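Local structure of protein synthesis inhibitor, putative (Thermotoga maritima, 2B33) at residues A[57-62]-A[94-99]; A[64-69]-A[129-134]; A[102-107]-A[113-118]. The protein belongs to the RutC (YjgF-like) family, binds calcium and may act as a deaminase, as inferred for its family. All blocks are in the same frame, centred on the assembly; numbering follows the deposited sequence.

Overall arrangement
From the N terminus, helix 59-76, with the two residues before it, supplies the first partners of two contacts: 57-62 for contact 1 and 64-69 for contact 2. Contact 1 closes first, when 94-99 at the start of helix 97-108 returns to the beginning of helix 59-76. Contact 3 then forms a short closure between 102-107 and 113-118, the end of a beta-alpha-beta unit. Contact 2 closes last, at strand 129-136, so contact 3 lies wholly within its span, whereas contacts 1 and 2 cross along the chain. Contact 1 joins the two helices, while contacts 2 and 3 bind one helix each to the same mixed sheet. Direct packing of Leu67 on Tyr107 joins contacts 2 and 3.

Contact 1: A[57-62]-A[94-99]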
# COMPACT_ATOMS: atom_id res chain seq x y z
N GLY A 57 2.59 22.97 -13.98
CA GLY A 57 1.38 23.79 -14.06
C GLY A 57 0.52 23.58 -12.82
O GLY A 57 1.05 23.47 -11.72
N THR A 58 -0.80 23.49 -12.98
CA THR A 58 -1.69 23.32 -11.83
C THR A 58 -1.72 21.87 -11.35
O THR A 58 -1.30 20.96 -12.06
CB THR A 58 -3.14 23.76 -12.10
OG1 THR A 58 -3.77 22.88 -13.05
CG2 THR A 58 -3.19 25.20 -12.61
N ILE A 59 -2.23 21.66 -10.14
CA ILE A 59 -2.34 20.31 -9.58
C ILE A 59 -3.41 19.48 -10.32
O ILE A 59 -3.33 18.25 -10.33
CB ILE A 59 -2.57 20.34 -8.03
CG1 ILE A 59 -2.27 18.98 -7.40
CG2 ILE A 59 -3.98 20.83 -7.66
CD1 ILE A 59 -0.83 18.50 -7.52
N GLU A 60 -4.39 20.15 -10.93
CA GLU A 60 -5.39 19.47 -11.75
C GLU A 60 -4.73 18.87 -13.00
O GLU A 60 -5.00 17.73 -13.37
CB GLU A 60 -6.53 20.41 -12.12
CG GLU A 60 -7.43 20.87 -10.95
CD GLU A 60 -6.98 22.17 -10.25
OE1 GLU A 60 -5.77 22.49 -10.21
OE2 GLU A 60 -7.88 22.87 -9.73
N GLU A 61 -3.85 19.65 -13.64
CA GLU A 61 -3.09 19.22 -14.81
C GLU A 61 -2.14 18.07 -14.49
O GLU A 61 -1.95 17.18 -15.31
CB GLU A 61 -2.33 20.41 -15.41
CG GLU A 61 -3.25 21.47 -16.02
CD GLU A 61 -2.54 22.71 -16.51
OE1 GLU A 61 -1.34 22.90 -16.19
OE2 GLU A 61 -3.19 23.52 -17.22
N LYS A 62 -1.54 18.10 -13.30
CA LYS A 62 -0.64 17.03 -12.86
C LYS A 62 -1.43 15.74 -12.55
O LYS A 62 -1.00 14.65 -12.92
CB LYS A 62 0.21 17.47 -11.68
CG LYS A 62 1.21 18.57 -12.06
CD LYS A 62 1.89 19.18 -10.87
CE LYS A 62 2.69 20.41 -11.28
NZ LYS A 62 3.19 21.18 -10.13
N MET A 94 -1.68 18.00 1.83
CA MET A 94 -3.14 17.78 1.85
C MET A 94 -3.95 18.95 1.29
O MET A 94 -5.14 18.77 0.99
CB MET A 94 -3.63 17.41 3.25
CG MET A 94 -3.33 15.98 3.63
SD MET A 94 -4.10 14.81 2.51
CE MET A 94 -3.30 13.34 3.04
N ASP A 95 -3.31 20.12 1.14
CA ASP A 95 -3.92 21.29 0.49
C ASP A 95 -4.48 20.97 -0.90
O ASP A 95 -5.39 21.66 -1.37
CB ASP A 95 -2.90 22.43 0.33
CG ASP A 95 -2.41 22.98 1.64
OD1 ASP A 95 -2.98 22.59 2.67
OD2 ASP A 95 -1.47 23.80 1.63
N TYR A 96 -3.91 19.96 -1.55
CA TYR A 96 -4.35 19.50 -2.87
C TYR A 96 -5.54 18.53 -2.89
O TYR A 96 -6.00 18.17 -3.97
CB TYR A 96 -3.17 18.78 -3.58
CG TYR A 96 -1.87 19.57 -3.63
CD1 TYR A 96 -1.86 20.92 -3.98
CD2 TYR A 96 -0.65 18.95 -3.38
CE1 TYR A 96 -0.67 21.64 -4.04
CE2 TYR A 96 0.55 19.67 -3.44
CZ TYR A 96 0.53 21.01 -3.77
OH TYR A 96 1.69 21.74 -3.84
N PHE A 97 -6.04 18.13 -1.72
CA PHE A 97 -7.13 17.15 -1.61
C PHE A 97 -8.36 17.46 -2.46
O PHE A 97 -8.75 16.65 -3.31
CB PHE A 97 -7.55 16.99 -0.14
CG PHE A 97 -8.57 15.91 0.10
CD1 PHE A 97 -8.19 14.58 0.15
CD2 PHE A 97 -9.91 16.23 0.32
CE1 PHE A 97 -9.11 13.57 0.40
CE2 PHE A 97 -10.84 15.23 0.57
CZ PHE A 97 -10.44 13.89 0.61
N GLN A 98 -8.95 18.63 -2.23
CA GLN A 98 -10.17 19.06 -2.94
C GLN A 98 -10.02 19.04 -4.47
O GLN A 98 -10.83 18.43 -5.17
CB GLN A 98 -10.67 20.44 -2.47
CG GLN A 98 -11.52 20.45 -1.16
CD GLN A 98 -10.78 19.98 0.11
OE1 GLN A 98 -9.56 20.15 0.25
NE2 GLN A 98 -11.54 19.42 1.05
N ARG A 99 -8.96 19.68 -4.96
CA ARG A 99 -8.68 19.76 -6.40
C ARG A 99 -8.28 18.43 -7.04
O ARG A 99 -8.62 18.18 -8.19
CB ARG A 99 -7.61 20.83 -6.68
CG ARG A 99 -8.12 22.25 -6.43
CD ARG A 99 -6.99 23.27 -6.50
NE ARG A 99 -6.07 23.13 -5.36
CZ ARG A 99 -4.84 23.65 -5.29
NH1 ARG A 99 -4.33 24.37 -6.28
NH2 ARG A 99 -4.11 23.44 -4.21
O HOH W 1 -4.62 24.82 -9.17
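Ile59 reaches across to Tyr96 and Arg99, and each of its branches has its own partner. CB lies 4.2 Å from Tyr96 CD1. CG1, anti to the backbone N (chi1 -163°), leads from there over the ring, 3.8 Å from Tyr96 CG. The terminal CD1 sits 4.2 Å from the centroid of the Tyr96 ring and 14° off its normal, a CH-pi contact over the face. The other branch, CG2, faces Arg99: it is 3.8 Å from Arg99 CB and also covers one face of the guanidinium. Glu60 meets the same arginine differently, its OE2 resting 3.4 Å from Arg99 CG. The carboxylate and guanidinium planes stand 84° apart, and no N-H is directed at the acid; instead one water bridges them, donating to Glu60 OE1 (2.8 Å) and accepting from Arg99 NH1 (2.9 Å). Thr58 and Glu61 form a capping box, with Glu61 N bonded to Thr58 OG1 and a weak return bond. The contact thus joins the start of helix 59-76 to the start of helix 97-108 and the residues leading into it: Ile59 also packs on Val100 and, at its CD1, on Ile129 of strand 129-136, while Glu60 touches Val103.

Contact 2: A[64-69]-A[129-134]; sequences ERVLEN and IEIEAI. With EDO (1,2-ethanediol), chain D.
Val66 and Leu67 meet Ile129 and Ile131 through aliphatic carbons alone; no ring, amide or charged plane lies between them, so there is no face or edge to assign across this interface. The flat groups of the helix lie apart from it: the Arg65 guanidinium reaches Asn69 OD1 by two weak bonds from NE and NH2, both strongly bent, while Asn69 ND2 donates to Ile47 O. Val66 has the largest share of the buried area. Its CG1, anti to the backbone N (chi1 171°), is directed at Ile131 and lies 3.6 Å from both Ile131 CB and Ile131 CG1, and 3.7 Å from Ile131 CD1. Its second methyl, CG2, turns to the neighbouring inward residue on the strand, 3.9 Å from Ile129 CG2. Leu67 contributes one methyl, CD2, which touches the tip of Ile131 at CD1 (3.9 Å). This is helix-on-sheet packing in the core of the YjgF-like alpha+beta fold: the axes of 64-69 and 129-134 run nearly parallel, 23° apart, with a closest approach of 8.5 Å. Ile129 and Ile131 point toward the helix, whereas Glu130 and Glu132 point from the other face of the sheet, where Glu132 OE1 forms a salt bridge with Lys86 of the third subunit. On the outer side of the helix, Glu64 OE2 accepts from O1 of a 1,2-ethanediol, probably a crystallisation additive, at 2.7 Å. Arg65 NH1 forms a long, weak ion pair with Asp48, a calcium-binding residue with no metal bound here.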
# COMPACT_ATOMS: atom_id res chain seq x y z
N GLU A 64 -4.32 14.97 -13.84
CA GLU A 64 -4.83 14.50 -15.13
C GLU A 64 -3.82 13.58 -15.81
O GLU A 64 -4.20 12.56 -16.36
CB GLU A 64 -5.10 15.70 -16.04
CG GLU A 64 -5.70 15.34 -17.40
CD GLU A 64 -5.89 16.54 -18.30
OE1 GLU A 64 -5.17 17.56 -18.15
OE2 GLU A 64 -6.75 16.47 -19.20
N ARG A 65 -2.56 13.99 -15.79
CA ARG A 65 -1.45 13.24 -16.39
C ARG A 65 -1.26 11.90 -15.67
O ARG A 65 -1.15 10.86 -16.31
CB ARG A 65 -0.17 14.07 -16.33
CG ARG A 65 1.04 13.51 -17.05
CD ARG A 65 0.83 13.43 -18.57
NE ARG A 65 0.16 12.19 -18.99
CZ ARG A 65 -0.26 11.93 -20.23
NH1 ARG A 65 -0.13 12.82 -21.21
NH2 ARG A 65 -0.84 10.76 -20.49
N VAL A 66 -1.23 11.94 -14.34
CA VAL A 66 -1.11 10.73 -13.51
C VAL A 66 -2.24 9.72 -13.83
O VAL A 66 -1.98 8.53 -14.02
CB VAL A 66 -1.15 11.05 -11.99
CG1 VAL A 66 -1.25 9.78 -11.17
CG2 VAL A 66 0.09 11.82 -11.56
N LEU A 67 -3.48 10.21 -13.85
CA LEU A 67 -4.63 9.36 -14.14
C LEU A 67 -4.68 8.89 -15.59
O LEU A 67 -5.19 7.81 -15.87
CB LEU A 67 -5.94 10.05 -13.73
CG LEU A 67 -6.09 10.29 -12.22
CD1 LEU A 67 -7.24 11.22 -11.94
CD2 LEU A 67 -6.28 8.99 -11.46
N GLU A 68 -4.16 9.71 -16.51
CA GLU A 68 -4.05 9.30 -17.91
C GLU A 68 -3.01 8.20 -18.07
O GLU A 68 -3.21 7.26 -18.85
CB GLU A 68 -3.72 10.48 -18.84
CG GLU A 68 -4.92 11.34 -19.23
CD GLU A 68 -5.98 10.58 -20.06
OE1 GLU A 68 -5.62 9.77 -20.94
OE2 GLU A 68 -7.19 10.82 -19.85
N ASN A 69 -1.91 8.30 -17.33
CA ASN A 69 -0.89 7.27 -17.32
C ASN A 69 -1.45 5.97 -16.75
O ASN A 69 -1.25 4.89 -17.33
CB ASN A 69 0.35 7.72 -16.52
CG ASN A 69 1.11 8.85 -17.20
OD1 ASN A 69 0.95 9.09 -18.39
ND2 ASN A 69 1.98 9.51 -16.44
N ILE A 129 2.33 14.62 -6.73
CA ILE A 129 1.22 13.67 -6.81
C ILE A 129 1.73 12.36 -7.42
O ILE A 129 2.51 12.37 -8.37
CB ILE A 129 0.00 14.31 -7.59
CG1 ILE A 129 -1.21 13.38 -7.68
CG2 ILE A 129 0.39 14.75 -8.99
CD1 ILE A 129 -1.93 13.15 -6.37
N GLU A 130 1.31 11.24 -6.82
CA GLU A 130 1.64 9.91 -7.32
C GLU A 130 0.48 9.01 -6.93
O GLU A 130 0.03 9.05 -5.79
CB GLU A 130 2.96 9.38 -6.76
CG GLU A 130 3.32 7.98 -7.26
CD GLU A 130 4.68 7.48 -6.81
OE1 GLU A 130 5.47 8.27 -6.26
OE2 GLU A 130 4.97 6.29 -7.00
N ILE A 131 0.01 8.21 -7.89
CA ILE A 131 -1.13 7.31 -7.68
C ILE A 131 -0.85 5.90 -8.22
O ILE A 131 -0.48 5.72 -9.38
CB ILE A 131 -2.42 7.86 -8.35
CG1 ILE A 131 -2.71 9.29 -7.87
CG2 ILE A 131 -3.61 6.92 -8.06
CD1 ILE A 131 -3.87 10.00 -8.55
N GLU A 132 -1.03 4.91 -7.35
CA GLU A 132 -0.89 3.50 -7.68
C GLU A 132 -2.27 2.90 -7.54
O GLU A 132 -3.16 3.54 -6.98
CB GLU A 132 0.09 2.78 -6.75
CG GLU A 132 -0.36 2.70 -5.29
CD GLU A 132 0.58 1.91 -4.40
OE1 GLU A 132 1.68 1.52 -4.84
OE2 GLU A 132 0.19 1.67 -3.24
N ALA A 133 -2.45 1.68 -8.03
CA ALA A 133 -3.74 1.02 -7.94
C ALA A 133 -3.66 -0.49 -8.14
O ALA A 133 -2.69 -1.02 -8.67
CB ALA A 133 -4.69 1.61 -8.99
N ILE A 134 -4.69 -1.18 -7.65
CA ILE A 134 -4.87 -2.61 -7.86
C ILE A 134 -6.21 -2.70 -8.56
O ILE A 134 -7.14 -1.97 -8.21
CB ILE A 134 -4.89 -3.45 -6.55
CG1 ILE A 134 -3.53 -3.36 -5.84
CG2 ILE A 134 -5.21 -4.93 -6.86
CD1 ILE A 134 -3.48 -3.93 -4.43
C1 EDO D . -10.09 16.05 -17.75
O1 EDO D . -9.01 15.27 -18.28
C2 EDO D . -10.08 15.97 -16.22
O2 EDO D . -10.29 17.27 -15.65

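Contact 3: A[102-107]-A[113-118]. With EDO (1,2-ethanediol), chain D.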
# COMPACT_ATOMS: atom_id res chain seq x y z
N GLU A 102 -11.44 16.47 -7.43
CA GLU A 102 -12.22 17.04 -8.53
C GLU A 102 -11.88 16.36 -9.85
O GLU A 102 -12.76 15.92 -10.58
CB GLU A 102 -11.94 18.55 -8.59
CG GLU A 102 -12.77 19.39 -9.54
CD GLU A 102 -12.49 20.89 -9.40
OE1 GLU A 102 -11.50 21.27 -8.73
OE2 GLU A 102 -13.26 21.69 -9.96
N VAL A 103 -10.58 16.24 -10.14
CA VAL A 103 -10.10 15.57 -11.35
C VAL A 103 -10.30 14.04 -11.24
O VAL A 103 -10.68 13.40 -12.21
CB VAL A 103 -8.60 15.89 -11.63
CG1 VAL A 103 -8.12 15.17 -12.89
CG2 VAL A 103 -8.37 17.40 -11.75
N TYR A 104 -10.03 13.49 -10.06
CA TYR A 104 -10.18 12.06 -9.77
C TYR A 104 -11.60 11.58 -10.06
O TYR A 104 -11.79 10.52 -10.65
CB TYR A 104 -9.81 11.82 -8.30
CG TYR A 104 -9.73 10.38 -7.85
CD1 TYR A 104 -10.87 9.69 -7.48
CD2 TYR A 104 -8.51 9.73 -7.74
CE1 TYR A 104 -10.81 8.38 -7.04
CE2 TYR A 104 -8.44 8.42 -7.30
CZ TYR A 104 -9.60 7.75 -6.95
OH TYR A 104 -9.56 6.44 -6.52
N SER A 105 -12.60 12.37 -9.63
CA SER A 105 -14.02 12.07 -9.86
C SER A 105 -14.41 11.91 -11.32
O SER A 105 -15.36 11.20 -11.63
CB SER A 105 -14.91 13.19 -9.30
OG SER A 105 -14.75 13.34 -7.91
N ARG A 106 -13.69 12.59 -12.21
CA ARG A 106 -13.94 12.49 -13.65
C ARG A 106 -13.49 11.14 -14.24
O ARG A 106 -13.90 10.79 -15.33
CB ARG A 106 -13.29 13.67 -14.39
CG ARG A 106 -14.02 14.98 -14.10
CD ARG A 106 -13.13 16.21 -14.18
NE ARG A 106 -13.89 17.40 -13.74
CZ ARG A 106 -13.37 18.58 -13.39
NH1 ARG A 106 -12.05 18.80 -13.37
NH2 ARG A 106 -14.19 19.56 -13.01
N TYR A 107 -12.65 10.41 -13.50
CA TYR A 107 -12.20 9.06 -13.88
C TYR A 107 -12.94 7.96 -13.09
O TYR A 107 -13.37 6.98 -13.68
CB TYR A 107 -10.67 8.94 -13.70
CG TYR A 107 -9.89 9.77 -14.70
CD1 TYR A 107 -9.79 11.15 -14.56
CD2 TYR A 107 -9.27 9.18 -15.80
CE1 TYR A 107 -9.10 11.92 -15.49
CE2 TYR A 107 -8.57 9.95 -16.74
CZ TYR A 107 -8.49 11.32 -16.57
OH TYR A 107 -7.81 12.10 -17.48
N PRO A 113 -13.78 3.13 -6.44
CA PRO A 113 -12.98 2.11 -5.78
C PRO A 113 -12.59 2.52 -4.37
O PRO A 113 -12.76 3.68 -3.99
CB PRO A 113 -11.72 2.04 -6.65
CG PRO A 113 -11.61 3.35 -7.28
CD PRO A 113 -13.00 3.88 -7.44
N ALA A 114 -12.07 1.56 -3.60
CA ALA A 114 -11.59 1.84 -2.25
C ALA A 114 -10.37 2.75 -2.41
O ALA A 114 -9.71 2.70 -3.44
CB ALA A 114 -11.21 0.56 -1.54
N ARG A 115 -10.09 3.58 -1.40
CA ARG A 115 -8.98 4.52 -1.50
C ARG A 115 -8.37 4.98 -0.18
O ARG A 115 -9.03 4.99 0.85
CB ARG A 115 -9.47 5.76 -2.26
CG ARG A 115 -8.39 6.75 -2.66
CD ARG A 115 -8.96 7.95 -3.38
NE ARG A 115 -9.74 8.82 -2.49
CZ ARG A 115 -10.25 10.00 -2.83
NH1 ARG A 115 -10.07 10.50 -4.06
NH2 ARG A 115 -10.95 10.70 -1.94
N SER A 116 -7.08 5.31 -0.23
CA SER A 116 -6.33 5.96 0.85
C SER A 116 -5.62 7.14 0.20
O SER A 116 -5.10 7.03 -0.91
CB SER A 116 -5.30 5.04 1.52
OG SER A 116 -5.92 4.16 2.43
N PHE A 117 -5.64 8.28 0.88
CA PHE A 117 -5.06 9.51 0.40
C PHE A 117 -4.16 9.98 1.54
O PHE A 117 -4.67 10.32 2.62
CB PHE A 117 -6.18 10.51 0.13
CG PHE A 117 -5.83 11.63 -0.81
CD1 PHE A 117 -4.84 12.55 -0.50
CD2 PHE A 117 -6.56 11.82 -1.97
CE1 PHE A 117 -4.55 13.60 -1.36
CE2 PHE A 117 -6.28 12.87 -2.82
CZ PHE A 117 -5.28 13.76 -2.52
N VAL A 118 -2.84 9.96 1.33
CA VAL A 118 -1.86 10.35 2.35
C VAL A 118 -0.84 11.32 1.78
O VAL A 118 -0.58 11.32 0.57
CB VAL A 118 -1.13 9.12 2.97
CG1 VAL A 118 -2.12 8.22 3.66
CG2 VAL A 118 -0.32 8.33 1.93
C1 EDO D . -10.09 16.05 -17.75
O1 EDO D . -9.01 15.27 -18.28
C2 EDO D . -10.08 15.97 -16.22
O2 EDO D . -10.29 17.27 -15.65
O HOH W 2 -11.81 5.87 -5.27
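Tyr104 and Arg115 form the dense part of this contact, the two side chains running antiparallel alongside each other. The Arg115 chain bends at chi3 (69°), which carries NH1 over the centre of the Tyr104 ring, 3.6 Å from Tyr104 CD1. A cation-pi interaction follows: Arg115 CZ is 4.7 Å from the ring centroid and 15° off the normal, although the two planes are steeply inclined. At the hydroxyl end, Arg115 CD lies 3.5 Å from Tyr104 OH and Pro113 CG closes in to 3.8 Å. One water bridges the two segments, accepting from Tyr104 OH (2.6 Å) and donating to Pro113 O (2.7 Å). The solvent side is looser: Glu102 and Arg106 are exposed, and there Arg106 NH1 reaches O2 of a 1,2-ethanediol by a bent bond of 3.3 Å, and Arg106 NH2 makes a long salt bridge with Glu102 OE2 (3.8 Å). Within the fold, the contact packs helix 97-108 against strand 114-119, the closing strand of a beta-alpha-beta unit that starts with strand 84-91, whose Val87 touches both Tyr104 and Pro113. Strand 114-119 is an outermost strand within the chain and borders the second subunit, where Arg115 N bonds to Ser42 OG of that neighbouring chain.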